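Local coordinates for protein HD superfamily hydrolase (Clostridium acetobutylicum ATCC 824, PDB 3CCG) that probably hydrolyses P(1),P(4)-bis(5'-adenosyl) tetraphosphate symmetrically to two ADP, using a pair of iron ions held in an all-helical HD domain, at residues His23-Met28 against Ala48-Asp53; Met28-Arg33 against Asp130-Gly135; Thr42-Ile47 against Ile100-Val105; Leu122-Tyr127 against Asp151-Leu156. All blocks are in the same frame, centred on the assembly; numbering follows the deposited sequence. Where two conformers were deposited one is given.

Contact 1 (His23-Met28 against Ala48-Asp53). With FE (Fe (III) ion), chain C; FE (Fe (III) ion), chain B.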
loop_
_atom_site.group_PDB
_atom_site.type_symbol
_atom_site.label_atom_id
_atom_site.label_comp_id
_atom_site.label_asym_id
_atom_site.label_seq_id
_atom_site.Cartn_x
_atom_site.Cartn_y
_atom_site.Cartn_z
ATOM N N HIS A 23 28.539 4.242 -8.871
ATOM C CA HIS A 23 27.450 3.993 -7.868
ATOM C C HIS A 23 27.473 2.534 -7.442
ATOM O O HIS A 23 27.411 2.214 -6.262
ATOM C CB HIS A 23 26.030 4.410 -8.399
ATOM C CG HIS A 23 24.833 3.750 -7.726
ATOM N ND1 HIS A 23 24.349 4.103 -6.478
ATOM C CD2 HIS A 23 23.936 2.850 -8.226
ATOM C CE1 HIS A 23 23.273 3.373 -6.199
ATOM N NE2 HIS A 23 22.990 2.611 -7.250
ATOM N N SER A 24 27.565 1.654 -8.434
ATOM C CA SER A 24 27.543 0.202 -8.170
ATOM C C SER A 24 28.731 -0.243 -7.339
ATOM O O SER A 24 28.588 -1.082 -6.449
ATOM C CB SER A 24 27.466 -0.576 -9.462
ATOM O OG SER A 24 26.279 -0.246 -10.222
ATOM N N LEU A 25 29.900 0.315 -7.599
ATOM C CA LEU A 25 31.073 -0.021 -6.755
ATOM C C LEU A 25 30.833 0.489 -5.348
ATOM O O LEU A 25 31.201 -0.125 -4.356
ATOM C CB LEU A 25 32.374 0.580 -7.289
ATOM C CG LEU A 25 32.872 0.025 -8.620
ATOM C CD1 LEU A 25 34.157 0.744 -9.160
ATOM C CD2 LEU A 25 33.128 -1.453 -8.511
ATOM N N GLY A 26 30.177 1.633 -5.226
ATOM C CA GLY A 26 29.846 2.142 -3.909
ATOM C C GLY A 26 28.897 1.220 -3.171
ATOM O O GLY A 26 29.041 0.956 -1.980
ATOM N N VAL A 27 27.899 0.749 -3.896
ATOM C CA VAL A 27 26.962 -0.176 -3.271
ATOM C C VAL A 27 27.662 -1.469 -2.820
ATOM O O VAL A 27 27.424 -1.993 -1.716
ATOM C CB VAL A 27 25.734 -0.457 -4.187
ATOM C CG1 VAL A 27 24.836 -1.560 -3.571
ATOM C CG2 VAL A 27 24.983 0.875 -4.373
HETATM N N MSE A 28 28.540 -1.966 -3.671
HETATM C CA MSE A 28 29.324 -3.134 -3.357
HETATM C C MSE A 28 30.106 -2.945 -2.079
HETATM O O MSE A 28 30.059 -3.744 -1.163
HETATM C CB MSE A 28 30.314 -3.389 -4.473
HETATM C CG MSE A 28 31.215 -4.634 -4.324
HETATM SE SE MSE A 28 32.619 -4.753 -5.679
HETATM C CE MSE A 28 33.631 -3.145 -5.015
ATOM N N ALA A 48 26.305 -9.333 -4.943
ATOM C CA ALA A 48 24.974 -8.777 -5.072
ATOM C C ALA A 48 25.056 -7.271 -5.187
ATOM O O ALA A 48 24.350 -6.663 -5.992
ATOM C CB ALA A 48 24.130 -9.196 -3.858
ATOM N N GLY A 49 25.896 -6.607 -4.395
ATOM C CA GLY A 49 26.009 -5.167 -4.469
ATOM C C GLY A 49 26.576 -4.703 -5.812
ATOM O O GLY A 49 26.136 -3.730 -6.433
ATOM N N LEU A 50 27.585 -5.430 -6.292
ATOM C CA LEU A 50 28.184 -5.080 -7.554
ATOM C C LEU A 50 27.191 -5.141 -8.726
ATOM O O LEU A 50 27.185 -4.232 -9.560
ATOM C CB LEU A 50 29.385 -5.981 -7.852
ATOM C CG LEU A 50 30.168 -5.707 -9.161
ATOM C CD1 LEU A 50 30.710 -4.281 -9.213
ATOM C CD2 LEU A 50 31.258 -6.764 -9.318
ATOM N N VAL A 51 26.385 -6.197 -8.775
ATOM C CA VAL A 51 25.555 -6.435 -9.960
ATOM C C VAL A 51 24.095 -6.038 -9.819
ATOM O O VAL A 51 23.331 -6.137 -10.777
ATOM C CB VAL A 51 25.642 -7.899 -10.409
ATOM C CG1 VAL A 51 27.121 -8.355 -10.531
ATOM C CG2 VAL A 51 24.911 -8.799 -9.479
ATOM N N HIS A 52 23.727 -5.455 -8.697
ATOM C CA HIS A 52 22.303 -5.219 -8.384
ATOM C C HIS A 52 21.623 -4.371 -9.461
ATOM O O HIS A 52 20.416 -4.570 -9.689
ATOM C CB HIS A 52 22.107 -4.568 -7.016
ATOM C CG HIS A 52 22.370 -3.106 -7.006
ATOM N ND1 HIS A 52 23.633 -2.527 -7.035
ATOM C CD2 HIS A 52 21.503 -2.075 -7.011
ATOM C CE1 HIS A 52 23.508 -1.215 -7.034
ATOM N NE2 HIS A 52 22.223 -0.910 -7.044
ATOM N N ASP A 53 22.349 -3.445 -10.080
ATOM C CA ASP A 53 21.753 -2.496 -11.036
ATOM C C ASP A 53 22.133 -2.918 -12.475
ATOM O O ASP A 53 22.111 -2.084 -13.363
ATOM C CB ASP A 53 22.141 -1.021 -10.773
ATOM C CG ASP A 53 21.099 -0.251 -10.067
ATOM O OD1 ASP A 53 19.977 -0.713 -9.837
ATOM O OD2 ASP A 53 21.406 0.901 -9.683
HETATM FE FE FE C . 21.104 1.343 -7.259
HETATM FE FE FE B . 18.327 0.003 -8.618
HETATM O O HOH W 1 25.022 -2.802 -10.756
HETATM O O HOH W 2 19.661 0.433 -7.127
HETATM O O HOH W 3 16.779 0.809 -7.456
#
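V27 lays its CG1 and CG2 methyls beside CE1 of H52, CG2 standing 3.7 Å from that carbon, while the same CG2 lies over one face of the H23 ring. The two histidines it touches belong to the H...HD...D motif of HD domains, in which H23, H52, D53 and D130 hold an iron(III) ion. Both imidazoles point NE2 at this metal, H23 NE2 binding it at 2.3 Å, with their ring planes 68° apart. D53 bridges: its OD2 reaches the same iron and its OD1 binds the second ion at 2.2 Å, a site completed on the protein side by H86 and H112.

The second shell fixes the rotation of each ring. H52 CG sits between the backbone N and the carbonyl carbon (chi1 79°), a turn that lets ND1 donate to G49 O at 2.8 Å, close to the ring plane; H23 ND1 is held by E133. The CA atoms of G49 and M28 are 4.0 Å apart; a CB on G49 would point at the other helix and clash with M28 CA. L50 CD1 touches both L25 CD2 and the selenium of M28, a selenomethionine, all three side chains lying alongside one another. S24 OG, hydrogen-bonded to R20 O one turn back, also accepts from a water that ties the segments just before D53, donating to L50 O and accepting from D53 N at 2.8 Å.

Contact 2 (Met28-Arg33 against Asp130-Gly135). With FE (Fe (III) ion), chain C.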
loop_
_atom_site.group_PDB
_atom_site.type_symbol
_atom_site.label_atom_id
_atom_site.label_comp_id
_atom_site.label_asym_id
_atom_site.label_seq_id
_atom_site.Cartn_x
_atom_site.Cartn_y
_atom_site.Cartn_z
HETATM N N MSE A 28 28.540 -1.966 -3.671
HETATM C CA MSE A 28 29.324 -3.134 -3.357
HETATM C C MSE A 28 30.106 -2.945 -2.079
HETATM O O MSE A 28 30.059 -3.744 -1.163
HETATM C CB MSE A 28 30.314 -3.389 -4.473
HETATM C CG MSE A 28 31.215 -4.634 -4.324
HETATM SE SE MSE A 28 32.619 -4.753 -5.679
HETATM C CE MSE A 28 33.631 -3.145 -5.015
ATOM N N ASP A 29 30.867 -1.861 -2.044
ATOM C CA ASP A 29 31.693 -1.586 -0.850
ATOM C C ASP A 29 30.823 -1.450 0.420
ATOM O O ASP A 29 31.181 -1.893 1.496
ATOM C CB ASP A 29 32.514 -0.324 -1.023
ATOM C CG ASP A 29 33.670 -0.486 -1.992
ATOM O OD1 ASP A 29 34.132 -1.611 -2.237
ATOM O OD2 ASP A 29 34.077 0.582 -2.481
ATOM N N THR A 30 29.718 -0.731 0.290
ATOM C CA THR A 30 28.817 -0.536 1.408
ATOM C C THR A 30 28.198 -1.837 1.889
ATOM O O THR A 30 28.089 -2.108 3.099
ATOM C CB THR A 30 27.698 0.470 1.036
ATOM O OG1 THR A 30 28.288 1.720 0.686
ATOM C CG2 THR A 30 26.700 0.648 2.191
ATOM N N ALA A 31 27.777 -2.674 0.938
ATOM C CA ALA A 31 27.224 -3.988 1.252
ATOM C C ALA A 31 28.255 -4.814 2.011
ATOM O O ALA A 31 27.940 -5.479 2.958
ATOM C CB ALA A 31 26.788 -4.735 -0.028
ATOM N N VAL A 32 29.511 -4.745 1.567
ATOM C CA VAL A 32 30.569 -5.491 2.242
ATOM C C VAL A 32 30.765 -4.978 3.657
ATOM O O VAL A 32 30.914 -5.771 4.590
ATOM C CB VAL A 32 31.858 -5.455 1.401
ATOM C CG1 VAL A 32 33.088 -5.985 2.206
ATOM C CG2 VAL A 32 31.688 -6.273 0.141
ATOM N N ARG A 33 30.738 -3.656 3.809
ATOM C CA ARG A 33 30.910 -3.034 5.141
ATOM C C ARG A 33 29.782 -3.491 6.096
ATOM O O ARG A 33 29.984 -3.961 7.238
ATOM C CB ARG A 33 30.963 -1.521 5.017
ATOM C CG ARG A 33 31.220 -0.790 6.343
ATOM C CD ARG A 33 31.292 0.690 6.176
ATOM N NE ARG A 33 30.055 1.266 5.651
ATOM C CZ ARG A 33 28.983 1.508 6.382
ATOM N NH1 ARG A 33 28.956 1.178 7.658
ATOM N NH2 ARG A 33 27.913 2.044 5.807
ATOM N N ASP A 130 21.957 0.739 -1.291
ATOM C CA ASP A 130 21.679 1.618 -2.405
ATOM C C ASP A 130 21.448 3.094 -1.959
ATOM O O ASP A 130 21.890 4.035 -2.610
ATOM C CB ASP A 130 20.465 1.071 -3.152
ATOM C CG ASP A 130 20.284 1.719 -4.491
ATOM O OD1 ASP A 130 21.282 1.906 -5.180
ATOM O OD2 ASP A 130 19.131 1.972 -4.869
ATOM N N TYR A 131 20.779 3.250 -0.824
ATOM C CA TYR A 131 20.472 4.555 -0.213
ATOM C C TYR A 131 21.626 5.230 0.518
ATOM O O TYR A 131 21.711 6.439 0.561
ATOM C CB TYR A 131 19.295 4.403 0.778
ATOM C CG TYR A 131 17.976 4.207 0.092
ATOM C CD1 TYR A 131 17.533 2.939 -0.290
ATOM C CD2 TYR A 131 17.185 5.292 -0.223
ATOM C CE1 TYR A 131 16.325 2.778 -0.961
ATOM C CE2 TYR A 131 16.001 5.137 -0.902
ATOM C CZ TYR A 131 15.566 3.881 -1.258
ATOM O OH TYR A 131 14.357 3.761 -1.936
ATOM N N ILE A 132 22.501 4.447 1.122
ATOM C CA ILE A 132 23.514 5.033 1.988
ATOM C C ILE A 132 24.973 4.981 1.467
ATOM O O ILE A 132 25.898 5.389 2.192
ATOM C CB ILE A 132 23.439 4.367 3.399
ATOM C CG1 ILE A 132 23.836 2.894 3.363
ATOM C CG2 ILE A 132 22.026 4.556 4.039
ATOM C CD1 ILE A 132 24.117 2.245 4.684
ATOM N N GLU A 133 25.178 4.466 0.247
ATOM C CA GLU A 133 26.515 4.371 -0.346
ATOM C C GLU A 133 27.083 5.781 -0.383
ATOM O O GLU A 133 26.337 6.760 -0.506
ATOM C CB GLU A 133 26.535 3.635 -1.698
ATOM C CG GLU A 133 25.723 4.274 -2.779
ATOM C CD GLU A 133 26.553 5.150 -3.697
ATOM O OE1 GLU A 133 27.769 5.341 -3.389
ATOM O OE2 GLU A 133 25.976 5.626 -4.726
ATOM N N PRO A 134 28.398 5.881 -0.230
ATOM C CA PRO A 134 29.082 7.164 0.018
ATOM C C PRO A 134 28.844 8.230 -1.013
ATOM O O PRO A 134 28.955 9.410 -0.692
ATOM C CB PRO A 134 30.563 6.773 0.029
ATOM C CG PRO A 134 30.591 5.337 0.287
ATOM C CD PRO A 134 29.316 4.735 -0.174
ATOM N N GLY A 135 28.553 7.816 -2.224
ATOM C CA GLY A 135 28.312 8.731 -3.316
ATOM C C GLY A 135 26.952 9.383 -3.241
ATOM O O GLY A 135 26.650 10.257 -4.034
HETATM FE FE FE C . 21.104 1.343 -7.259
HETATM O O HOH W 4 27.816 4.120 3.568
HETATM O O HOH W 2 19.661 0.433 -7.127
#
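T30 presses a hydroxyl, not a methyl, into the backbone bend where helix 121-132 ends: its OG1 lies 3.3 Å from P134 CD and 3.4 Å from E133 CA. Its polar partner is in its own helix, where OG1 is hydrogen-bonded to G26 O. With OG1 anti to the carbonyl carbon (chi1 -60°), the other branch of T30, CG2, is left to pack against I132, 3.8 Å from its CG1. The isoleucine's CD1 goes on to meet R33 NH2 at the edge of the guanidinium.

A water completes the polar side of the contact, accepting from R33 NH2 and donating to I132 O at 2.7 Å, so the end of the helix is linked to the arginine indirectly. R33 has a direct partner in D149, a salt bridge through NH1, and R145 donates to the carbonyl oxygens of I132 and E133.

E133, the first residue to leave helical geometry, turns its carboxylate back from the T30 side. Its OE1 accepts from G135 N at 2.8 Å, met from above the carboxylate plane, and OE2 is the partner of H23. One turn of chain thus carries a second-shell carboxylate, E133, and D130, whose OD1 binds iron at 2.2 Å: D130 is the closing aspartate of the H...HD...D signature of HD domains.

Contact 3 (Thr42-Ile47 against Ile100-Val105)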
loop_
_atom_site.group_PDB
_atom_site.type_symbol
_atom_site.label_atom_id
_atom_site.label_comp_id
_atom_site.label_asym_id
_atom_site.label_seq_id
_atom_site.Cartn_x
_atom_site.Cartn_y
_atom_site.Cartn_z
ATOM N N THR A 42 30.635 -12.112 3.121
ATOM C CA THR A 42 31.113 -10.918 2.452
ATOM C C THR A 42 31.083 -11.023 0.930
ATOM O O THR A 42 30.878 -10.002 0.270
ATOM C CB THR A 42 32.550 -10.463 2.960
ATOM O OG1 THR A 42 33.515 -11.270 2.392
ATOM C CG2 THR A 42 32.745 -10.586 4.425
ATOM N N GLU A 43 31.285 -12.210 0.397
ATOM C CA GLU A 43 31.315 -12.363 -1.057
ATOM C C GLU A 43 29.886 -12.304 -1.620
ATOM O O GLU A 43 29.684 -11.763 -2.693
ATOM C CB GLU A 43 32.063 -13.625 -1.496
ATOM C CG GLU A 43 32.552 -13.528 -2.940
ATOM C CD GLU A 43 33.626 -12.437 -3.226
ATOM O OE1 GLU A 43 34.136 -11.765 -2.283
ATOM O OE2 GLU A 43 33.964 -12.266 -4.429
ATOM N N LYS A 44 28.922 -12.868 -0.911
ATOM C CA LYS A 44 27.507 -12.690 -1.328
ATOM C C LYS A 44 27.167 -11.190 -1.381
ATOM O O LYS A 44 26.493 -10.707 -2.329
ATOM C CB LYS A 44 26.549 -13.424 -0.385
ATOM C CG LYS A 44 26.514 -14.924 -0.622
ATOM C CD LYS A 44 25.755 -15.765 0.416
ATOM C CE LYS A 44 24.317 -15.417 0.614
ATOM N NZ LYS A 44 23.550 -16.308 1.623
ATOM N N ALA A 45 27.588 -10.444 -0.351
ATOM C CA ALA A 45 27.344 -9.023 -0.279
ATOM C C ALA A 45 28.043 -8.312 -1.440
ATOM O O ALA A 45 27.484 -7.444 -2.120
ATOM C CB ALA A 45 27.800 -8.446 1.041
ATOM N N ARG A 46 29.313 -8.631 -1.652
ATOM C CA ARG A 46 30.093 -8.001 -2.749
ATOM C C ARG A 46 29.471 -8.247 -4.139
ATOM O O ARG A 46 29.372 -7.330 -4.963
ATOM C CB ARG A 46 31.561 -8.504 -2.737
ATOM C CG ARG A 46 32.495 -7.874 -3.827
ATOM C CD ARG A 46 33.889 -8.547 -3.919
ATOM N NE ARG A 46 34.412 -8.718 -2.573
ATOM C CZ ARG A 46 34.927 -7.733 -1.847
ATOM N NH1 ARG A 46 35.035 -6.528 -2.369
ATOM N NH2 ARG A 46 35.362 -7.957 -0.616
ATOM N N ILE A 47 29.099 -9.481 -4.442
ATOM C CA ILE A 47 28.556 -9.755 -5.794
ATOM C C ILE A 47 27.153 -9.166 -5.947
ATOM O O ILE A 47 26.857 -8.566 -6.954
ATOM C CB ILE A 47 28.561 -11.229 -6.144
ATOM C CG1 ILE A 47 29.970 -11.802 -6.114
ATOM C CG2 ILE A 47 27.947 -11.521 -7.571
ATOM C CD1 ILE A 47 29.941 -13.324 -5.995
ATOM N N ILE A 100 25.260 -16.341 -12.110
ATOM C CA ILE A 100 25.094 -16.341 -10.676
ATOM C C ILE A 100 23.911 -17.212 -10.288
ATOM O O ILE A 100 22.787 -16.986 -10.702
ATOM C CB ILE A 100 24.866 -14.896 -10.107
ATOM C CG1 ILE A 100 26.124 -14.084 -10.361
ATOM C CG2 ILE A 100 24.460 -14.950 -8.650
ATOM C CD1 ILE A 100 25.932 -12.537 -10.278
ATOM N N ASP A 101 24.145 -18.260 -9.488
ATOM C CA ASP A 101 23.083 -19.162 -9.072
ATOM C C ASP A 101 22.602 -19.051 -7.636
ATOM O O ASP A 101 21.537 -19.619 -7.306
ATOM C CB ASP A 101 23.557 -20.613 -9.276
ATOM C CG ASP A 101 23.724 -20.946 -10.699
ATOM O OD1 ASP A 101 22.897 -20.467 -11.519
ATOM O OD2 ASP A 101 24.684 -21.710 -10.990
ATOM N N ASP A 102 23.362 -18.342 -6.794
ATOM C CA ASP A 102 23.026 -18.256 -5.394
ATOM C C ASP A 102 21.661 -17.616 -5.204
ATOM O O ASP A 102 21.419 -16.479 -5.603
ATOM C CB ASP A 102 24.063 -17.517 -4.577
ATOM C CG ASP A 102 23.744 -17.530 -3.138
ATOM O OD1 ASP A 102 22.955 -16.716 -2.644
ATOM O OD2 ASP A 102 24.345 -18.374 -2.457
ATOM N N GLU A 103 20.766 -18.372 -4.573
ATOM C CA GLU A 103 19.371 -17.927 -4.441
ATOM C C GLU A 103 19.219 -16.624 -3.668
ATOM O O GLU A 103 18.383 -15.761 -4.030
ATOM C CB GLU A 103 18.500 -19.017 -3.800
ATOM C CG GLU A 103 17.097 -18.553 -3.528
ATOM N N ASP A 104 20.005 -16.470 -2.609
ATOM C CA ASP A 104 19.939 -15.287 -1.744
ATOM C C ASP A 104 20.418 -14.066 -2.546
ATOM O O ASP A 104 19.781 -13.024 -2.521
ATOM C CB ASP A 104 20.813 -15.504 -0.509
ATOM C CG ASP A 104 20.518 -14.581 0.620
ATOM O OD1 ASP A 104 19.465 -13.876 0.655
ATOM O OD2 ASP A 104 21.351 -14.558 1.557
ATOM N N VAL A 105 21.542 -14.193 -3.239
ATOM C CA VAL A 105 22.034 -13.093 -4.108
ATOM C C VAL A 105 20.974 -12.721 -5.108
ATOM O O VAL A 105 20.692 -11.532 -5.294
ATOM C CB VAL A 105 23.311 -13.481 -4.812
ATOM C CG1 VAL A 105 23.735 -12.506 -5.934
ATOM C CG2 VAL A 105 24.448 -13.642 -3.791
HETATM O O HOH W 5 23.350 -18.624 -0.085
#
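K44 NZ is gripped by a carboxylate and a water: it forms a salt bridge to D104 OD2 at 2.8 Å, on the oxygen's anti lone pair, and donates to a water 2.9 Å away that in turn donates to D102 OD2. The lysine chain, bent at chi3 (58°), runs across both aspartates, roughly perpendicular to them, which brings CE as well as NZ up to D104. Two acids near one ammonium group probably favour its charged state, although D102 OD1, 4.3 Å from NZ, is too distant for a salt bridge. D104 has a second partner, since its OD1 is hydrogen-bonded to S120.

D102 is the N-cap of helix 103-110, and its OD1 accepts from V105 N at 3.0 Å. The contact therefore sets the start of that helix against the first turns of helix 42-51, within the all-helical HD domain and well away from the iron ions. Next to the charged groups the packing is apolar: V105 CG2 lies 4.0 Å from CG of K44, and L122 of helix 121-132 touches both side chains. Further along, I47 and I100 pass antiparallel to one another, the I47 CG2 methyl reaching I100 CD1 at 3.5 Å.

Contact 4 (Leu122-Tyr127 against Asp151-Leu156)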
loop_
_atom_site.group_PDB
_atom_site.type_symbol
_atom_site.label_atom_id
_atom_site.label_comp_id
_atom_site.label_asym_id
_atom_site.label_seq_id
_atom_site.Cartn_x
_atom_site.Cartn_y
_atom_site.Cartn_z
ATOM N N LEU A 122 20.750 -10.492 3.694
ATOM C CA LEU A 122 21.436 -10.002 2.468
ATOM C C LEU A 122 20.506 -9.055 1.690
ATOM O O LEU A 122 20.932 -8.004 1.243
ATOM C CB LEU A 122 21.908 -11.139 1.602
ATOM C CG LEU A 122 22.632 -10.739 0.300
ATOM C CD1 LEU A 122 23.984 -10.033 0.689
ATOM C CD2 LEU A 122 22.794 -11.977 -0.595
ATOM N N GLU A 123 19.240 -9.436 1.556
ATOM C CA GLU A 123 18.289 -8.578 0.856
ATOM C C GLU A 123 18.210 -7.193 1.507
ATOM O O GLU A 123 18.203 -6.165 0.830
ATOM C CB GLU A 123 16.901 -9.200 0.869
ATOM C CG GLU A 123 16.684 -10.364 -0.012
ATOM C CD GLU A 123 15.317 -10.985 0.170
ATOM O OE1 GLU A 123 14.337 -10.280 -0.184
ATOM O OE2 GLU A 123 15.208 -12.118 0.693
ATOM N N LYS A 124 18.179 -7.156 2.856
ATOM C CA LYS A 124 18.111 -5.914 3.572
ATOM C C LYS A 124 19.366 -5.026 3.331
ATOM O O LYS A 124 19.298 -3.831 3.166
ATOM C CB LYS A 124 17.896 -6.112 5.062
ATOM C CG LYS A 124 16.631 -6.870 5.392
ATOM C CD LYS A 124 16.464 -7.043 6.895
ATOM C CE LYS A 124 15.155 -7.755 7.211
ATOM N NZ LYS A 124 15.040 -8.081 8.683
ATOM N N ILE A 125 20.533 -5.690 3.430
ATOM C CA ILE A 125 21.816 -5.019 3.225
ATOM C C ILE A 125 21.883 -4.360 1.816
ATOM O O ILE A 125 22.299 -3.190 1.667
ATOM C CB ILE A 125 22.966 -6.016 3.447
ATOM C CG1 ILE A 125 23.089 -6.331 4.942
ATOM C CG2 ILE A 125 24.251 -5.423 2.922
ATOM C CD1 ILE A 125 24.163 -7.386 5.314
ATOM N N ILE A 126 21.423 -5.097 0.783
ATOM C CA ILE A 126 21.536 -4.592 -0.597
ATOM C C ILE A 126 20.539 -3.440 -0.779
ATOM O O ILE A 126 20.865 -2.366 -1.307
ATOM C CB ILE A 126 21.370 -5.695 -1.648
ATOM C CG1 ILE A 126 22.495 -6.749 -1.467
ATOM C CG2 ILE A 126 21.349 -5.100 -3.044
ATOM C CD1 ILE A 126 23.933 -6.192 -1.372
ATOM N N TYR A 127 19.340 -3.637 -0.265
ATOM C CA TYR A 127 18.327 -2.595 -0.338
ATOM C C TYR A 127 18.814 -1.265 0.296
ATOM O O TYR A 127 18.737 -0.191 -0.308
ATOM C CB TYR A 127 17.005 -3.082 0.299
ATOM C CG TYR A 127 15.956 -1.987 0.399
ATOM C CD1 TYR A 127 16.029 -1.089 1.432
ATOM C CD2 TYR A 127 14.998 -1.789 -0.586
ATOM C CE1 TYR A 127 15.159 -0.061 1.548
ATOM C CE2 TYR A 127 14.108 -0.728 -0.492
ATOM C CZ TYR A 127 14.227 0.146 0.571
ATOM O OH TYR A 127 13.351 1.218 0.786
ATOM N N ASP A 151 20.711 -0.537 13.625
ATOM C CA ASP A 151 19.408 -1.165 13.630
ATOM C C ASP A 151 18.836 -1.140 12.201
ATOM O O ASP A 151 18.134 -0.234 11.773
ATOM C CB ASP A 151 18.545 -0.388 14.618
ATOM C CG ASP A 151 17.171 -1.008 14.832
ATOM O OD1 ASP A 151 16.813 -1.966 14.126
ATOM O OD2 ASP A 151 16.437 -0.519 15.724
ATOM N N LEU A 152 19.224 -2.172 11.490
ATOM C CA LEU A 152 18.913 -2.342 10.089
ATOM C C LEU A 152 17.399 -2.260 9.829
ATOM O O LEU A 152 16.981 -1.574 8.922
ATOM C CB LEU A 152 19.513 -3.669 9.596
ATOM C CG LEU A 152 19.558 -3.969 8.115
ATOM C CD1 LEU A 152 20.219 -2.769 7.408
ATOM C CD2 LEU A 152 20.287 -5.308 7.883
ATOM N N ASN A 153 16.600 -2.934 10.654
ATOM C CA ASN A 153 15.149 -2.896 10.484
ATOM C C ASN A 153 14.601 -1.465 10.639
ATOM O O ASN A 153 13.695 -1.021 9.910
ATOM C CB ASN A 153 14.450 -3.881 11.443
ATOM C CG ASN A 153 14.665 -5.339 11.065
ATOM O OD1 ASN A 153 15.008 -5.653 9.930
ATOM N ND2 ASN A 153 14.468 -6.238 12.021
ATOM N N LYS A 154 15.159 -0.730 11.589
ATOM C CA LYS A 154 14.771 0.653 11.752
ATOM C C LYS A 154 15.066 1.452 10.488
ATOM O O LYS A 154 14.285 2.270 10.040
ATOM C CB LYS A 154 15.488 1.282 12.964
ATOM C CG LYS A 154 15.236 2.786 13.153
ATOM C CD LYS A 154 16.129 3.362 14.288
ATOM C CE LYS A 154 15.851 4.855 14.556
ATOM N N ALA A 155 16.259 1.233 9.922
ATOM C CA ALA A 155 16.664 1.949 8.743
ATOM C C ALA A 155 15.707 1.665 7.573
ATOM O O ALA A 155 15.329 2.564 6.847
ATOM C CB ALA A 155 18.117 1.551 8.374
ATOM N N LEU A 156 15.362 0.401 7.380
ATOM C CA LEU A 156 14.441 0.070 6.275
ATOM C C LEU A 156 13.106 0.778 6.484
ATOM O O LEU A 156 12.612 1.467 5.581
ATOM C CB LEU A 156 14.236 -1.422 6.125
ATOM C CG LEU A 156 15.163 -2.120 5.135
ATOM C CD1 LEU A 156 16.594 -2.140 5.604
ATOM C CD2 LEU A 156 14.643 -3.544 4.896
#
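K124 meets three residues of the other helix with different parts of one side chain. Its CB lies 3.8 Å from L152 CD2, its CG 3.9 Å from L156 CD2, and its NZ donates to N153 OD1 at 2.7 Å. That bond arrives in the plane of the amide carbonyl, on a lone pair, with a C=O...donor angle of 131°. The chain is extended beyond CG, all its later torsions near 180°, and this straightness carries the ammonium group past the two leucines to the asparagine, so that an apolar stem and a polar tip serve the same contact.

Neighbouring residues add apolar packing. I125 CG1 touches L152 CD2, while L156 sets its CG 3.9 Å from Y127 CD1, the leucine crossing the tyrosine obliquely.

The next shell holds these groups in place. The Y127 hydroxyl is hydrogen-bonded to S159, one turn further along the leucine's helix, and its ring also meets those of F160 and Y131. At the start of that helix D151 is the N-cap, its OD1 accepting from K154 N, so L152 and N153 project from a capped first turn.

The two short helical segments run at 50° to each other, with axes 10.5 Å apart at closest approach. Helix 152-170 thus packs against helix 121-132, where I128 also meets L152 and L156, while Y38 of helix 5-38 touches L152 and I125 lies against A31 and L34 of the same long helix.

Read together, the four contacts illustrate how a helical bundle assembles a metal site from distant parts of its sequence. Contacts 1 and 2, with centres 8 Å apart, meet at one iron ion and share helix 5-38; they are joined directly by H23 ND1 and E133 OE2, 2.8 Å apart. Contact 3 lies outside this site, V105 being about 14 Å from an iron by nearest side-chain approach, yet it shares helix 42-51 with contact 1 and touches it through A48 and V105. Contact 4 shares helix 121-132 with contact 2. I126 on that helix packs against G49, A48 and H52, bringing contact 4 up to contact 1.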